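Local atomic coordinates of glycosyltransferase (Streptomyces halstedii, PDB entry 3WAD), a protein that belongs to the glycosyltransferases of the GT-B fold, in which two Rossmann-like domains face each other. Residues S12-Y15 / N16-L20; E404-G407 / E408-V412. All blocks are in the same frame, centred on the assembly; numbering follows the deposited sequence.

Contact 1 of 2, residues S12-Y15 / N16-L20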
loop_
_atom_site.group_PDB
_atom_site.type_symbol
_atom_site.label_atom_id
_atom_site.label_comp_id
_atom_site.label_asym_id
_atom_site.label_seq_id
_atom_site.Cartn_x
_atom_site.Cartn_y
_atom_site.Cartn_z
ATOM N N SER B 12 -4.643 -14.016 4.385
ATOM C CA SER B 12 -5.829 -13.885 3.504
ATOM C C SER B 12 -6.798 -12.847 4.080
ATOM O O SER B 12 -7.309 -12.055 3.357
ATOM C CB SER B 12 -6.595 -15.237 3.391
ATOM O OG SER B 12 -5.731 -16.123 2.696
ATOM N N HIS B 13 -7.096 -12.919 5.367
ATOM C CA HIS B 13 -8.058 -11.978 5.932
ATOM C C HIS B 13 -7.401 -10.613 5.993
ATOM O O HIS B 13 -8.090 -9.620 5.786
ATOM C CB HIS B 13 -8.513 -12.407 7.300
ATOM C CG HIS B 13 -9.489 -13.541 7.282
ATOM N ND1 HIS B 13 -10.822 -13.362 7.590
ATOM C CD2 HIS B 13 -9.321 -14.887 7.040
ATOM C CE1 HIS B 13 -11.443 -14.534 7.522
ATOM N NE2 HIS B 13 -10.544 -15.479 7.239
ATOM N N LEU B 14 -6.078 -10.545 6.222
ATOM C CA LEU B 14 -5.354 -9.261 6.027
ATOM C C LEU B 14 -5.511 -8.681 4.653
ATOM O O LEU B 14 -5.960 -7.531 4.558
ATOM C CB LEU B 14 -3.887 -9.324 6.430
ATOM C CG LEU B 14 -3.092 -8.079 5.998
ATOM C CD1 LEU B 14 -3.622 -6.741 6.594
ATOM C CD2 LEU B 14 -1.568 -8.258 6.195
ATOM N N TYR B 15 -5.135 -9.423 3.584
ATOM C CA TYR B 15 -5.234 -8.927 2.203
ATOM C C TYR B 15 -6.633 -8.477 1.793
ATOM O O TYR B 15 -6.797 -7.611 0.895
ATOM C CB TYR B 15 -4.853 -10.046 1.220
ATOM C CG TYR B 15 -3.391 -10.368 1.231
ATOM C CD1 TYR B 15 -2.507 -9.751 2.150
ATOM C CD2 TYR B 15 -2.889 -11.269 0.286
ATOM C CE1 TYR B 15 -1.151 -10.040 2.127
ATOM C CE2 TYR B 15 -1.570 -11.588 0.269
ATOM C CZ TYR B 15 -0.704 -10.971 1.170
ATOM O OH TYR B 15 0.616 -11.335 1.083
ATOM N N ASN B 16 -7.632 -9.104 2.385
ATOM C CA ASN B 16 -9.026 -8.732 2.121
ATOM C C ASN B 16 -9.265 -7.180 2.380
ATOM O O ASN B 16 -10.050 -6.516 1.671
ATOM C CB ASN B 16 -9.925 -9.607 3.024
ATOM C CG ASN B 16 -11.414 -9.270 2.887
ATOM O OD1 ASN B 16 -12.073 -8.796 3.834
ATOM N ND2 ASN B 16 -11.944 -9.521 1.727
ATOM N N MET B 17 -8.588 -6.632 3.400
ATOM C CA MET B 17 -8.764 -5.214 3.781
ATOM C C MET B 17 -7.622 -4.284 3.438
ATOM O O MET B 17 -7.660 -3.102 3.759
ATOM C CB MET B 17 -9.133 -5.096 5.236
ATOM C CG MET B 17 -8.274 -5.808 6.218
ATOM S SD MET B 17 -9.056 -5.765 7.923
ATOM C CE MET B 17 -7.704 -4.894 8.231
ATOM N N VAL B 18 -6.653 -4.773 2.674
ATOM C CA VAL B 18 -5.516 -3.953 2.329
ATOM C C VAL B 18 -5.842 -2.773 1.392
ATOM O O VAL B 18 -5.404 -1.689 1.655
ATOM C CB VAL B 18 -4.309 -4.805 1.804
ATOM C CG1 VAL B 18 -3.336 -4.002 0.867
ATOM C CG2 VAL B 18 -3.545 -5.414 2.999
ATOM N N PRO B 19 -6.535 -3.016 0.279
ATOM C CA PRO B 19 -6.944 -1.955 -0.658
ATOM C C PRO B 19 -7.802 -0.900 0.100
ATOM O O PRO B 19 -7.524 0.280 0.004
ATOM C CB PRO B 19 -7.723 -2.737 -1.729
ATOM C CG PRO B 19 -6.972 -4.161 -1.707
ATOM C CD PRO B 19 -6.919 -4.363 -0.225
ATOM N N LEU B 20 -8.683 -1.336 0.993
ATOM C CA LEU B 20 -9.477 -0.344 1.805
ATOM C C LEU B 20 -8.587 0.491 2.783
ATOM O O LEU B 20 -8.699 1.717 2.833
ATOM C CB LEU B 20 -10.600 -1.049 2.581
ATOM C CG LEU B 20 -11.443 -0.036 3.382
ATOM C CD1 LEU B 20 -12.099 0.972 2.451
ATOM C CD2 LEU B 20 -12.426 -0.619 4.294
#
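Three backbone bonds tie S12-Y15 to N16-L20, and their pattern records where one helix gives way to the next. N16 N donates to S12 O at 3.1 Å, an i to i+4 bond of the ordinary helical kind. The next is a tighter turn: M17 N reaches L14 O, only three residues back, at 3.0 Å. V18 N then makes a weak bond of 3.4 Å to Y15 O. M17, with phi/psi of -107°/9°, is the joint and takes the N-cap position of helix 18-27. The broken helix follows strand 2-6 by a short loop, in the N-terminal Rossmann-like domain of this GT-B protein. P19 has no amide hydrogen to offer; its CD lies 3.4 Å from Y15 O. The apolar contact is between L14 and V18, whose side chains cross at a slant, L14 CD1 meeting V18 CG2 at 3.8 Å. CG2 of V18 also lies 3.6 Å from L14 O. M17 CG, wedged between its own backbone N and carbonyl carbon (chi1 51°), is brought to 3.3 Å from L14 O. Beyond the turn, H13 ND1 is hydrogen-bonded to D130 OD1 and the Y15 ring meets F229 edge-to-face.

Contact 2 of 2, residues E404-G407 / E408-V412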
loop_
_atom_site.group_PDB
_atom_site.type_symbol
_atom_site.label_atom_id
_atom_site.label_comp_id
_atom_site.label_asym_id
_atom_site.label_seq_id
_atom_site.Cartn_x
_atom_site.Cartn_y
_atom_site.Cartn_z
ATOM N N GLU B 404 -15.446 6.446 -3.307
ATOM C CA GLU B 404 -16.835 6.536 -2.813
ATOM C C GLU B 404 -17.052 5.821 -1.461
ATOM O O GLU B 404 -17.845 6.245 -0.596
ATOM C CB GLU B 404 -17.766 5.836 -3.786
ATOM C CG GLU B 404 -18.053 6.474 -5.096
ATOM C CD GLU B 404 -19.129 5.680 -5.859
ATOM O OE1 GLU B 404 -20.304 5.471 -5.318
ATOM O OE2 GLU B 404 -18.782 5.249 -6.983
ATOM N N THR B 405 -16.378 4.676 -1.274
ATOM C CA THR B 405 -16.553 3.908 -0.037
ATOM C C THR B 405 -15.908 4.587 1.165
ATOM O O THR B 405 -16.446 4.544 2.304
ATOM C CB THR B 405 -15.974 2.456 -0.177
ATOM O OG1 THR B 405 -16.651 1.806 -1.286
ATOM C CG2 THR B 405 -16.208 1.754 1.077
ATOM N N VAL B 406 -14.724 5.168 0.938
ATOM C CA VAL B 406 -14.110 5.977 1.976
ATOM C C VAL B 406 -15.126 7.091 2.328
ATOM O O VAL B 406 -15.323 7.388 3.462
ATOM C CB VAL B 406 -12.761 6.605 1.456
ATOM C CG1 VAL B 406 -12.288 7.740 2.423
ATOM C CG2 VAL B 406 -11.696 5.522 1.276
ATOM N N GLY B 407 -15.824 7.637 1.329
ATOM C CA GLY B 407 -16.770 8.726 1.589
ATOM C C GLY B 407 -17.901 8.246 2.464
ATOM O O GLY B 407 -18.293 8.942 3.343
ATOM N N GLU B 408 -18.382 7.011 2.258
ATOM C CA GLU B 408 -19.366 6.446 3.182
ATOM C C GLU B 408 -18.823 6.191 4.544
ATOM O O GLU B 408 -19.536 6.295 5.542
ATOM C CB GLU B 408 -19.923 5.111 2.661
ATOM C CG GLU B 408 -20.562 5.223 1.373
ATOM C CD GLU B 408 -21.998 5.717 1.471
ATOM O OE1 GLU B 408 -22.478 6.165 2.564
ATOM O OE2 GLU B 408 -22.637 5.708 0.388
ATOM N N LEU B 409 -17.549 5.776 4.621
ATOM C CA LEU B 409 -17.008 5.451 5.906
ATOM C C LEU B 409 -16.859 6.749 6.745
ATOM O O LEU B 409 -16.921 6.719 7.961
ATOM C CB LEU B 409 -15.623 4.748 5.738
ATOM C CG LEU B 409 -15.732 3.291 5.207
ATOM C CD1 LEU B 409 -14.353 2.696 4.966
ATOM C CD2 LEU B 409 -16.539 2.420 6.124
ATOM N N VAL B 410 -16.544 7.847 6.065
ATOM C CA VAL B 410 -16.453 9.164 6.735
ATOM C C VAL B 410 -17.869 9.521 7.198
ATOM O O VAL B 410 -17.999 10.032 8.295
ATOM C CB VAL B 410 -15.831 10.240 5.806
ATOM C CG1 VAL B 410 -16.084 11.697 6.296
ATOM C CG2 VAL B 410 -14.301 10.013 5.651
ATOM N N ARG B 411 -18.913 9.227 6.397
ATOM C CA ARG B 411 -20.304 9.516 6.866
ATOM C C ARG B 411 -20.656 8.649 8.038
ATOM O O ARG B 411 -21.399 9.079 8.887
ATOM C CB ARG B 411 -21.340 9.411 5.749
ATOM C CG ARG B 411 -21.172 10.580 4.707
ATOM C CD ARG B 411 -22.223 10.609 3.623
ATOM N NE ARG B 411 -21.601 10.745 2.290
ATOM C CZ ARG B 411 -21.384 9.734 1.436
ATOM N NH1 ARG B 411 -21.736 8.489 1.756
ATOM N NH2 ARG B 411 -20.817 9.957 0.252
ATOM N N VAL B 412 -20.123 7.417 8.118
ATOM C CA VAL B 412 -20.353 6.576 9.323
ATOM C C VAL B 412 -19.701 7.201 10.515
ATOM O O VAL B 412 -20.307 7.234 11.587
ATOM C CB VAL B 412 -19.785 5.070 9.276
ATOM C CG1 VAL B 412 -19.689 4.440 10.715
ATOM C CG2 VAL B 412 -20.673 4.229 8.482
HETATM O O HOH W 1 -19.150 8.391 -1.152
#
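E404 O is gripped twice: E408 N donates to it at 3.0 Å, and a water donates to it at 2.6 Å. The same water accepts from R411 NH2 at 2.7 Å, so it bridges the carbonyl and the guanidinium. R411 reaches back because its chain bends at chi3 (-131°), which lays the guanidinium over the backbone of G407. G407 O sits 3.7 Å above the guanidinium plane, over its centre, while bonding in regular helical fashion to R411 N. The modelled R411 NH1 to E408 OE1 salt bridge is doubtful in detail, since NH1 is placed too close to its neighbour. L409 N to T405 O is the shortest of the four i to i+4 bonds at 2.8 Å. L409 CG, set anti to its own carbonyl carbon (chi1 -73°), comes to 3.2 Å from T405 O. V406 CG1 and V410 CG2 make a looser apolar pair at 4.4 Å. This amphipathic turn belongs to helix 402-415, the last of the chain: V406 packs on A23, L24 and A27 of helix 18-27, L409 and V412 meet strand 126-130, and T405 and V412 touch strand 204-206.

From the N terminus, the chain leaves strand 2-6 and enters contact 1, where the break between helices 11-16 and 18-27 lies. Nearly four hundred residues later, after both parallel sheets, it reaches contact 2 in the closing helix 402-415. Each contact joins adjoining residues, so neither closes a long loop; they lie in series, without nesting or crossing. Their centres are about 17 Å apart, yet they touch directly: L20 CD1 packs against L409 CD1 at 3.8 Å. Just before contact 2, L402 of the same helix meets P19. Helix 402-415, which follows the C-terminal sheet, thus returns to lie on the N-terminal one, the helical crossing-over familiar in GT-B enzymes.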